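Methyltransferase (Streptomyces avermitilis, PDB 3GIW) is of unknown function but has a Rossmann fold and probably acts as an S-adenosylmethionine-dependent methyltransferase. Local coordinates at residues Trp65-Val70 with Thr91-His96; Gly181-Leu186 with Glu233-Gly238; Gly201-Ala206 with Met224-His229. All coordinates share one frame; numbering follows the deposited sequence.

Contact 1: residues Trp65-Val70 with Thr91-His96; sequences WMNRAV and TSPNLH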
loop_
_atom_site.group_PDB
_atom_site.type_symbol
_atom_site.label_atom_id
_atom_site.label_comp_id
_atom_site.label_asym_id
_atom_site.label_seq_id
_atom_site.Cartn_x
_atom_site.Cartn_y
_atom_site.Cartn_z
ATOM N N TRP A 65 5.145 7.869 3.613
ATOM C CA TRP A 65 4.741 8.228 2.264
ATOM C C TRP A 65 3.218 8.067 2.122
ATOM O O TRP A 65 2.562 8.962 1.576
ATOM C CB TRP A 65 5.502 7.400 1.189
ATOM C CG TRP A 65 5.046 7.780 -0.202
ATOM C CD1 TRP A 65 5.485 8.816 -0.931
ATOM C CD2 TRP A 65 4.000 7.157 -0.961
ATOM N NE1 TRP A 65 4.784 8.894 -2.119
ATOM C CE2 TRP A 65 3.857 7.891 -2.144
ATOM C CE3 TRP A 65 3.169 6.052 -0.748
ATOM C CZ2 TRP A 65 2.905 7.559 -3.112
ATOM C CZ3 TRP A 65 2.217 5.768 -1.699
ATOM C CH2 TRP A 65 2.119 6.489 -2.865
HETATM N N MSE A 66 2.669 6.953 2.590
HETATM C CA MSE A 66 1.213 6.779 2.526
HETATM C C MSE A 66 0.531 7.970 3.186
HETATM O O MSE A 66 -0.431 8.510 2.661
HETATM C CB MSE A 66 0.772 5.476 3.224
HETATM C CG MSE A 66 -0.751 5.258 3.201
HETATM SE SE MSE A 66 -1.763 6.087 4.668
HETATM C CE MSE A 66 -1.626 4.700 5.944
ATOM N N ASN A 67 1.018 8.354 4.358
ATOM C CA ASN A 67 0.425 9.458 5.091
ATOM C C ASN A 67 0.430 10.740 4.234
ATOM O O ASN A 67 -0.584 11.440 4.149
ATOM C CB ASN A 67 1.151 9.743 6.418
ATOM C CG ASN A 67 1.061 8.614 7.442
ATOM O OD1 ASN A 67 0.309 7.662 7.315
ATOM N ND2 ASN A 67 1.815 8.778 8.509
ATOM N N ARG A 68 1.553 11.076 3.599
ATOM C CA ARG A 68 1.644 12.284 2.792
ATOM C C ARG A 68 0.786 12.169 1.516
ATOM O O ARG A 68 0.156 13.152 1.118
ATOM C CB ARG A 68 3.102 12.605 2.443
ATOM C CG ARG A 68 3.967 12.826 3.643
ATOM C CD ARG A 68 5.276 13.494 3.308
ATOM N NE ARG A 68 6.075 12.851 2.267
ATOM C CZ ARG A 68 6.762 11.721 2.420
ATOM N NH1 ARG A 68 6.779 11.079 3.577
ATOM N NH2 ARG A 68 7.408 11.191 1.386
ATOM N N ALA A 69 0.749 10.998 0.888
ATOM C CA ALA A 69 -0.040 10.807 -0.329
ATOM C C ALA A 69 -1.543 10.942 -0.046
ATOM O O ALA A 69 -2.265 11.619 -0.806
ATOM C CB ALA A 69 0.296 9.499 -1.009
ATOM N N VAL A 70 -2.015 10.322 1.040
ATOM C CA VAL A 70 -3.436 10.397 1.380
ATOM C C VAL A 70 -3.817 11.819 1.785
ATOM O O VAL A 70 -4.883 12.328 1.356
ATOM C CB VAL A 70 -3.795 9.364 2.467
ATOM C CG1 VAL A 70 -5.225 9.574 3.007
ATOM C CG2 VAL A 70 -3.633 7.928 1.894
ATOM N N THR A 91 -2.577 0.452 11.687
ATOM C CA THR A 91 -1.513 1.201 12.344
ATOM C C THR A 91 -1.877 2.685 12.335
ATOM O O THR A 91 -2.275 3.227 11.319
ATOM C CB THR A 91 -0.165 1.029 11.617
ATOM O OG1 THR A 91 0.054 -0.359 11.334
ATOM C CG2 THR A 91 0.982 1.599 12.458
ATOM N N SER A 92 -1.695 3.351 13.456
ATOM C CA SER A 92 -2.162 4.708 13.645
ATOM C C SER A 92 -1.166 5.719 13.096
ATOM O O SER A 92 0.041 5.624 13.370
ATOM C CB SER A 92 -2.355 4.972 15.137
ATOM O OG SER A 92 -3.064 6.170 15.322
ATOM N N PRO A 93 -1.645 6.706 12.314
ATOM C CA PRO A 93 -3.008 6.871 11.825
ATOM C C PRO A 93 -3.321 5.993 10.621
ATOM O O PRO A 93 -2.502 5.837 9.706
ATOM C CB PRO A 93 -3.043 8.350 11.430
ATOM C CG PRO A 93 -1.680 8.606 10.963
ATOM C CD PRO A 93 -0.779 7.802 11.848
ATOM N N ASN A 94 -4.521 5.437 10.613
ATOM C CA ASN A 94 -4.955 4.668 9.451
ATOM C C ASN A 94 -5.416 5.635 8.369
ATOM O O ASN A 94 -5.682 6.821 8.634
ATOM C CB ASN A 94 -6.097 3.732 9.820
ATOM C CG ASN A 94 -5.641 2.557 10.643
ATOM O OD1 ASN A 94 -4.889 1.718 10.154
ATOM N ND2 ASN A 94 -6.106 2.488 11.889
ATOM N N LEU A 95 -5.493 5.111 7.153
ATOM C CA LEU A 95 -5.856 5.905 5.978
ATOM C C LEU A 95 -7.126 6.718 6.248
ATOM O O LEU A 95 -7.177 7.931 5.983
ATOM C CB LEU A 95 -6.045 4.977 4.767
ATOM C CG LEU A 95 -6.148 5.673 3.415
ATOM C CD1 LEU A 95 -5.701 4.775 2.277
ATOM C CD2 LEU A 95 -7.518 6.146 3.173
ATOM N N HIS A 96 -8.179 6.074 6.752
ATOM C CA HIS A 96 -9.434 6.810 6.989
ATOM C C HIS A 96 -9.356 7.910 8.038
ATOM O O HIS A 96 -10.145 8.863 7.996
ATOM C CB HIS A 96 -10.642 5.870 7.272
ATOM C CG HIS A 96 -10.748 5.392 8.679
ATOM N ND1 HIS A 96 -10.012 4.324 9.153
ATOM C CD2 HIS A 96 -11.528 5.813 9.705
ATOM C CE1 HIS A 96 -10.333 4.122 10.427
ATOM N NE2 HIS A 96 -11.237 5.018 10.787
HETATM O O HOH W 1 0.107 5.525 9.335
#
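Val70 and Leu95 meet through branched side chains that cross at about a right angle. Val70 CG2 lies 3.7 Å from Leu95 CG and Val70 CG1 4.0 Å from the same carbon. With CG anti to the backbone N (chi1 -168°), the leucine sets this branch point against both valine methyls. One helix turn before Val70, Met66, present as selenomethionine, turns back at chi2 and chi3; in the conformer given, its CE comes within 4.0 Å of Pro93 O and also near Leu95 N, a tentative placement because a second conformer exists.

Beside this apolar patch a single water bridges the segments. Asn67 OD1 and Pro93 O stand 4.1 Å apart, two acceptors that cannot bond each other, and the water donates to both: 2.9 Å to Asn67 OD1 and 2.7 Å to Pro93 O.

Behind the first shell, the loop that presents Pro93 follows strand 81-85 and enters helix 95-102 at Asn94. A cis peptide precedes Pro93, and Asn94 OD1 accepts from Thr91 N at 3.0 Å, tying the loop to itself, while Glu97 binds Asn94 N. Leu95 also touches Val108 and Tyr110 of strand 107-112, and Thr165 of strand 163-167, which seats the start of helix 95-102 against the central Rossmann sheet; Met66 of helix 55-75 touches Ile167 of strand 163-167. Arg63, which binds S-adenosyl-L-homocysteine, reaches Pro93 O through a weak hydrogen bond. With no direct hydrogen bond between 65-70 and 91-96, the two are held by apolar side-chain packing in one part and, in the other, by a water that donates to both oxygens.

Contact 2: residues Gly181-Leu186 with Glu233-Gly238; sequences GIVRRL and EEFFEG
Arg184 reaches across to Phe235 and Glu237 and carries all the hydrogen bonds of this contact. Its guanidinium grips Glu237 O end-on with two nitrogens, Arg184 NH1 at 2.7 Å and Arg184 NH2 at 3.1 Å. The oxygen lies in the guanidinium plane, and NH2 approaches it nearly along the C=O axis. Arg184 NH1 also donates to Phe235 O at 2.9 Å, coming from above that carbonyl plane (54° out of it). NH1 is therefore shared by two main-chain oxygens, Phe235 O from within the type I turn Glu234-Glu237 and Glu237 O at its last residue. The arginine chain is bent at chi2 and chi3, and Arg184 CD passes 3.5 Å from Phe235 O. A leucine in place of Arg184 would probably leave Phe235 O and Glu237 O without these charged donors and the turn less firmly tied to the helix.

The apolar share comes from Val183 and Phe235, whose side chains cross at about a right angle. Val183 CG2 lies 4.0 Å from Phe235 CE1, and Val183 CB is near Phe235 CD1, so the CD1-CE1 bond of the ring meets the valine.

Helix 179-187 lies in the crossover between the parallel strands 163-167 and 195-201, and the chain of 229-234 runs on through the turn toward strand 240-248. Val183 rests on Leu196 and Phe235 on Met198 and Ile200, all of strand 195-201, while Phe236 packs against Leu196 and against Leu241 and Ile246 of strand 240-248.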
loop_
_atom_site.group_PDB
_atom_site.type_symbol
_atom_site.label_atom_id
_atom_site.label_comp_id
_atom_site.label_asym_id
_atom_site.label_seq_id
_atom_site.Cartn_x
_atom_site.Cartn_y
_atom_site.Cartn_z
ATOM N N GLY A 181 -2.278 -5.349 -15.390
ATOM C CA GLY A 181 -3.669 -5.590 -15.774
ATOM C C GLY A 181 -4.652 -5.597 -14.628
ATOM O O GLY A 181 -5.761 -5.068 -14.737
ATOM N N ILE A 182 -4.263 -6.200 -13.523
ATOM C CA ILE A 182 -5.130 -6.268 -12.344
ATOM C C ILE A 182 -5.368 -4.855 -11.816
ATOM O O ILE A 182 -6.524 -4.456 -11.559
ATOM C CB ILE A 182 -4.477 -7.067 -11.229
ATOM C CG1 ILE A 182 -4.427 -8.529 -11.645
ATOM C CG2 ILE A 182 -5.225 -6.874 -9.858
ATOM C CD1 ILE A 182 -3.612 -9.355 -10.685
ATOM N N VAL A 183 -4.308 -4.075 -11.652
ATOM C CA VAL A 183 -4.480 -2.718 -11.156
ATOM C C VAL A 183 -5.384 -1.901 -12.088
ATOM O O VAL A 183 -6.309 -1.194 -11.611
ATOM C CB VAL A 183 -3.119 -2.043 -10.938
ATOM C CG1 VAL A 183 -3.308 -0.528 -10.771
ATOM C CG2 VAL A 183 -2.411 -2.668 -9.764
ATOM N N ARG A 184 -5.148 -1.992 -13.389
ATOM C CA ARG A 184 -5.913 -1.193 -14.322
ATOM C C ARG A 184 -7.361 -1.706 -14.419
ATOM O O ARG A 184 -8.259 -0.924 -14.712
ATOM C CB ARG A 184 -5.155 -1.042 -15.645
ATOM C CG ARG A 184 -3.789 -0.296 -15.359
ATOM C CD ARG A 184 -3.977 1.141 -14.767
ATOM N NE ARG A 184 -4.607 1.960 -15.814
ATOM C CZ ARG A 184 -3.962 2.757 -16.652
ATOM N NH1 ARG A 184 -2.668 2.950 -16.525
ATOM N NH2 ARG A 184 -4.642 3.400 -17.604
ATOM N N ARG A 185 -7.616 -2.981 -14.165
ATOM C CA ARG A 185 -8.992 -3.494 -14.088
ATOM C C ARG A 185 -9.756 -2.910 -12.891
ATOM O O ARG A 185 -10.938 -2.592 -12.994
ATOM C CB ARG A 185 -8.989 -5.016 -14.007
ATOM C CG ARG A 185 -10.338 -5.673 -13.896
ATOM C CD ARG A 185 -11.263 -5.314 -15.096
ATOM N NE ARG A 185 -12.611 -5.836 -14.884
ATOM C CZ ARG A 185 -13.596 -5.176 -14.275
ATOM N NH1 ARG A 185 -13.415 -3.949 -13.852
ATOM N NH2 ARG A 185 -14.796 -5.750 -14.109
ATOM N N LEU A 186 -9.082 -2.741 -11.765
ATOM C CA LEU A 186 -9.683 -2.047 -10.626
ATOM C C LEU A 186 -9.953 -0.570 -10.867
ATOM O O LEU A 186 -10.913 -0.009 -10.301
ATOM C CB LEU A 186 -8.817 -2.202 -9.359
ATOM C CG LEU A 186 -8.709 -3.633 -8.837
ATOM C CD1 LEU A 186 -7.532 -3.788 -7.848
ATOM C CD2 LEU A 186 -10.024 -4.053 -8.208
ATOM N N GLU A 233 6.560 2.629 -14.605
ATOM C CA GLU A 233 5.839 3.564 -15.485
ATOM C C GLU A 233 4.632 2.890 -16.159
ATOM O O GLU A 233 3.625 3.567 -16.458
ATOM C CB GLU A 233 6.754 4.164 -16.562
ATOM C CG GLU A 233 7.768 5.190 -16.080
ATOM C CD GLU A 233 8.524 5.827 -17.233
ATOM O OE1 GLU A 233 9.006 5.097 -18.125
ATOM O OE2 GLU A 233 8.586 7.074 -17.260
ATOM N N GLU A 234 4.727 1.578 -16.390
ATOM C CA GLU A 234 3.642 0.863 -17.077
ATOM C C GLU A 234 2.301 0.992 -16.339
ATOM O O GLU A 234 1.222 1.059 -16.964
ATOM C CB GLU A 234 3.955 -0.625 -17.268
ATOM C CG GLU A 234 3.093 -1.241 -18.371
ATOM C CD GLU A 234 3.363 -2.708 -18.631
ATOM O OE1 GLU A 234 4.306 -3.268 -18.024
ATOM O OE2 GLU A 234 2.636 -3.275 -19.521
ATOM N N PHE A 235 2.325 0.976 -15.016
ATOM C CA PHE A 235 1.088 1.156 -14.241
ATOM C C PHE A 235 0.384 2.502 -14.492
ATOM O O PHE A 235 -0.815 2.600 -14.266
ATOM C CB PHE A 235 1.352 1.020 -12.721
ATOM C CG PHE A 235 1.766 -0.361 -12.275
ATOM C CD1 PHE A 235 0.826 -1.308 -11.944
ATOM C CD2 PHE A 235 3.095 -0.694 -12.198
ATOM C CE1 PHE A 235 1.208 -2.585 -11.543
ATOM C CE2 PHE A 235 3.488 -1.978 -11.807
ATOM C CZ PHE A 235 2.558 -2.910 -11.476
ATOM N N PHE A 236 1.122 3.528 -14.909
ATOM C CA PHE A 236 0.582 4.881 -14.959
ATOM C C PHE A 236 0.360 5.386 -16.398
ATOM O O PHE A 236 0.000 6.555 -16.616
ATOM C CB PHE A 236 1.503 5.803 -14.153
ATOM C CG PHE A 236 1.500 5.500 -12.703
ATOM C CD1 PHE A 236 0.525 6.013 -11.892
ATOM C CD2 PHE A 236 2.477 4.681 -12.130
ATOM C CE1 PHE A 236 0.508 5.751 -10.534
ATOM C CE2 PHE A 236 2.444 4.416 -10.769
ATOM C CZ PHE A 236 1.450 4.952 -9.972
ATOM N N GLU A 237 0.572 4.524 -17.383
ATOM C CA GLU A 237 0.321 4.887 -18.795
ATOM C C GLU A 237 -1.118 5.323 -19.019
ATOM O O GLU A 237 -2.039 4.679 -18.563
ATOM C CB GLU A 237 0.674 3.729 -19.726
ATOM C CG GLU A 237 2.168 3.501 -19.853
ATOM C CD GLU A 237 2.913 4.594 -20.637
ATOM O OE1 GLU A 237 2.287 5.246 -21.507
ATOM O OE2 GLU A 237 4.142 4.779 -20.410
ATOM N N GLY A 238 -1.305 6.448 -19.706
ATOM C CA GLY A 238 -2.650 6.979 -19.903
ATOM C C GLY A 238 -3.200 7.796 -18.750
ATOM O O GLY A 238 -4.291 8.339 -18.860
#

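Contact 3: residues Gly201-Ala206 with Met224-His229; sequences GTAEFA and MRLRTH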
loop_
_atom_site.group_PDB
_atom_site.type_symbol
_atom_site.label_atom_id
_atom_site.label_comp_id
_atom_site.label_asym_id
_atom_site.label_seq_id
_atom_site.Cartn_x
_atom_site.Cartn_y
_atom_site.Cartn_z
ATOM N N GLY A 201 8.046 -1.801 -5.193
ATOM C CA GLY A 201 9.372 -2.241 -4.739
ATOM C C GLY A 201 10.371 -2.290 -5.904
ATOM O O GLY A 201 10.015 -2.662 -7.055
ATOM N N THR A 202 11.608 -1.875 -5.638
ATOM C CA THR A 202 12.690 -1.845 -6.625
ATOM C C THR A 202 14.020 -2.283 -5.980
ATOM O O THR A 202 14.234 -2.026 -4.804
ATOM C CB THR A 202 12.866 -0.450 -7.248
ATOM O OG1 THR A 202 13.970 -0.464 -8.168
ATOM C CG2 THR A 202 13.099 0.623 -6.176
ATOM N N ALA A 203 14.867 -2.962 -6.748
ATOM C CA ALA A 203 16.253 -3.270 -6.346
ATOM C C ALA A 203 17.307 -2.328 -6.901
ATOM O O ALA A 203 18.502 -2.540 -6.666
ATOM C CB ALA A 203 16.627 -4.703 -6.716
ATOM N N GLU A 204 16.904 -1.304 -7.642
ATOM C CA GLU A 204 17.883 -0.519 -8.389
ATOM C C GLU A 204 18.908 0.192 -7.505
ATOM O O GLU A 204 20.055 0.363 -7.918
ATOM C CB GLU A 204 17.184 0.484 -9.306
ATOM C CG GLU A 204 16.286 -0.149 -10.371
ATOM C CD GLU A 204 15.989 0.805 -11.501
ATOM O OE1 GLU A 204 16.793 0.916 -12.466
ATOM O OE2 GLU A 204 14.929 1.447 -11.419
ATOM N N PHE A 205 18.497 0.613 -6.310
ATOM C CA PHE A 205 19.331 1.465 -5.435
ATOM C C PHE A 205 20.222 0.695 -4.469
ATOM O O PHE A 205 21.143 1.267 -3.920
ATOM C CB PHE A 205 18.420 2.449 -4.694
ATOM C CG PHE A 205 17.645 3.331 -5.630
ATOM C CD1 PHE A 205 18.237 4.443 -6.193
ATOM C CD2 PHE A 205 16.350 3.016 -6.022
ATOM C CE1 PHE A 205 17.514 5.250 -7.083
ATOM C CE2 PHE A 205 15.669 3.801 -6.908
ATOM C CZ PHE A 205 16.241 4.927 -7.418
ATOM N N ALA A 206 19.977 -0.586 -4.290
ATOM C CA ALA A 206 20.839 -1.441 -3.447
ATOM C C ALA A 206 20.749 -2.891 -3.907
ATOM O O ALA A 206 20.166 -3.722 -3.224
ATOM C CB ALA A 206 20.500 -1.277 -1.956
HETATM N N MSE A 224 8.829 -12.324 -4.714
HETATM C CA MSE A 224 8.667 -10.937 -5.076
HETATM C C MSE A 224 9.042 -10.674 -6.527
HETATM O O MSE A 224 9.894 -11.358 -7.096
HETATM C CB MSE A 224 9.598 -10.092 -4.227
HETATM C CG MSE A 224 9.334 -10.189 -2.750
HETATM SE SE MSE A 224 10.370 -8.855 -1.880
HETATM C CE MSE A 224 9.295 -7.349 -2.339
ATOM N N ARG A 225 8.420 -9.664 -7.097
ATOM C CA ARG A 225 8.802 -9.108 -8.368
ATOM C C ARG A 225 9.153 -7.635 -8.120
ATOM O O ARG A 225 8.265 -6.807 -7.958
ATOM C CB ARG A 225 7.694 -9.232 -9.401
ATOM C CG ARG A 225 8.039 -8.573 -10.727
ATOM C CD ARG A 225 9.318 -9.172 -11.361
ATOM N NE ARG A 225 9.268 -8.939 -12.793
ATOM C CZ ARG A 225 9.745 -7.871 -13.416
ATOM N NH1 ARG A 225 10.425 -6.931 -12.794
ATOM N NH2 ARG A 225 9.573 -7.761 -14.734
ATOM N N LEU A 226 10.452 -7.351 -8.061
ATOM C CA LEU A 226 10.980 -5.992 -7.964
ATOM C C LEU A 226 11.137 -5.412 -9.351
ATOM O O LEU A 226 11.504 -6.127 -10.292
ATOM C CB LEU A 226 12.283 -5.989 -7.127
ATOM C CG LEU A 226 12.107 -6.538 -5.705
ATOM C CD1 LEU A 226 13.477 -6.534 -5.050
ATOM C CD2 LEU A 226 11.070 -5.771 -4.858
ATOM N N ARG A 227 10.852 -4.121 -9.472
ATOM C CA ARG A 227 10.732 -3.452 -10.756
ATOM C C ARG A 227 11.676 -2.267 -10.950
ATOM O O ARG A 227 12.032 -1.580 -9.970
ATOM C CB ARG A 227 9.277 -2.990 -10.924
ATOM C CG ARG A 227 8.320 -4.112 -11.176
ATOM C CD ARG A 227 6.851 -3.666 -11.251
ATOM N NE ARG A 227 6.007 -4.815 -11.624
ATOM C CZ ARG A 227 5.494 -5.696 -10.768
ATOM N NH1 ARG A 227 5.661 -5.593 -9.472
ATOM N NH2 ARG A 227 4.743 -6.694 -11.232
ATOM N N THR A 228 12.056 -2.037 -12.201
ATOM C CA THR A 228 12.774 -0.824 -12.571
ATOM C C THR A 228 11.826 0.375 -12.680
ATOM O O THR A 228 10.602 0.211 -12.714
ATOM C CB THR A 228 13.474 -1.016 -13.907
ATOM O OG1 THR A 228 12.457 -1.212 -14.909
ATOM C CG2 THR A 228 14.488 -2.204 -13.848
ATOM N N HIS A 229 12.387 1.571 -12.803
ATOM C CA HIS A 229 11.564 2.751 -13.050
ATOM C C HIS A 229 10.685 2.586 -14.320
ATOM O O HIS A 229 9.491 2.901 -14.313
ATOM C CB HIS A 229 12.467 4.008 -13.129
ATOM C CG HIS A 229 11.704 5.290 -13.152
ATOM N ND1 HIS A 229 11.151 5.797 -14.306
ATOM C CD2 HIS A 229 11.377 6.156 -12.164
ATOM C CE1 HIS A 229 10.513 6.924 -14.023
ATOM N NE2 HIS A 229 10.647 7.166 -12.736
HETATM O O HOH W 2 7.606 -4.222 -7.778
#
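Gly201 O is gripped from 224-229 by Arg227 N at 2.9 Å in a nearly straight bond (167°), and from a water at 3.0 Å; Leu226 CA adds a CH...O contact. The same water donates to Arg225 O at 2.7 Å and accepts from Arg227 NH1, so it joins both loops. Here strand 195-201 of the Rossmann sheet is followed by an ST turn: Thr202 OG1 accepts from Glu204 N at 3.1 Å while donating to Arg227 O at 2.9 Å. That hydroxyl is placed anti to the backbone N (chi1 178°), and through it the turn is tied to the loop leading to helix 229-234.

Leu226 fills the apolar side. Its CD2 lies 3.7 Å from Gly201 C, and its CD1 touches Ala203 CB. A CB on Gly201 would run into Leu226 CD2, which the glycine avoids. Val210 and Ala214 of helix 207-219 also touch the leucine, which has an unidentified bound ligand nearby.

Farther along, the side chain of Glu204 is extended beyond CG and, in the conformer given, Glu204 OE2 accepts from His229 N at 2.9 Å, the N-H arriving from above the carboxylate plane (38° out of it). Glu204 OE2 also bonds Tyr270 OH, whose ring meets that of His229 edge-to-face; His229 NE2 binds Ile246 O. The start of helix 229-234 is thus met by a carboxylate, next to Thr228 at the N-cap, whose own side chain caps a later backbone N. Arg225 is salt-bridged to Asp175 and Glu231, and its aliphatic part lies against Arg227: Arg225 CG sits over one face of the Arg227 guanidinium, 3.7 Å above its plane and offset toward the rim.

Contacts 2 and 3 adjoin: contact 3 is nested within the loop closed by contact 2, their centres are about 18 Å apart, and Phe235 CE2 packs 3.8 Å from Arg227 NE. Contact 1 lies across the chain's centre from both, its centre about 22 Å from that of contact 2 and 23 Å from that of contact 3. Of the residues known to bind S-adenosyl-L-homocysteine, which is not bound here, Arg63 shares helix 55-75 with Met66 (side chains about 3 Å apart), Met140 is about 5 Å from Val183, and Asn62 about 8 Å from Gly201. Contact 3 is nearest an unidentified bound ligand, about 4 Å from the Leu226 side chain, against 11 Å for Met66 and 13 Å for Phe235.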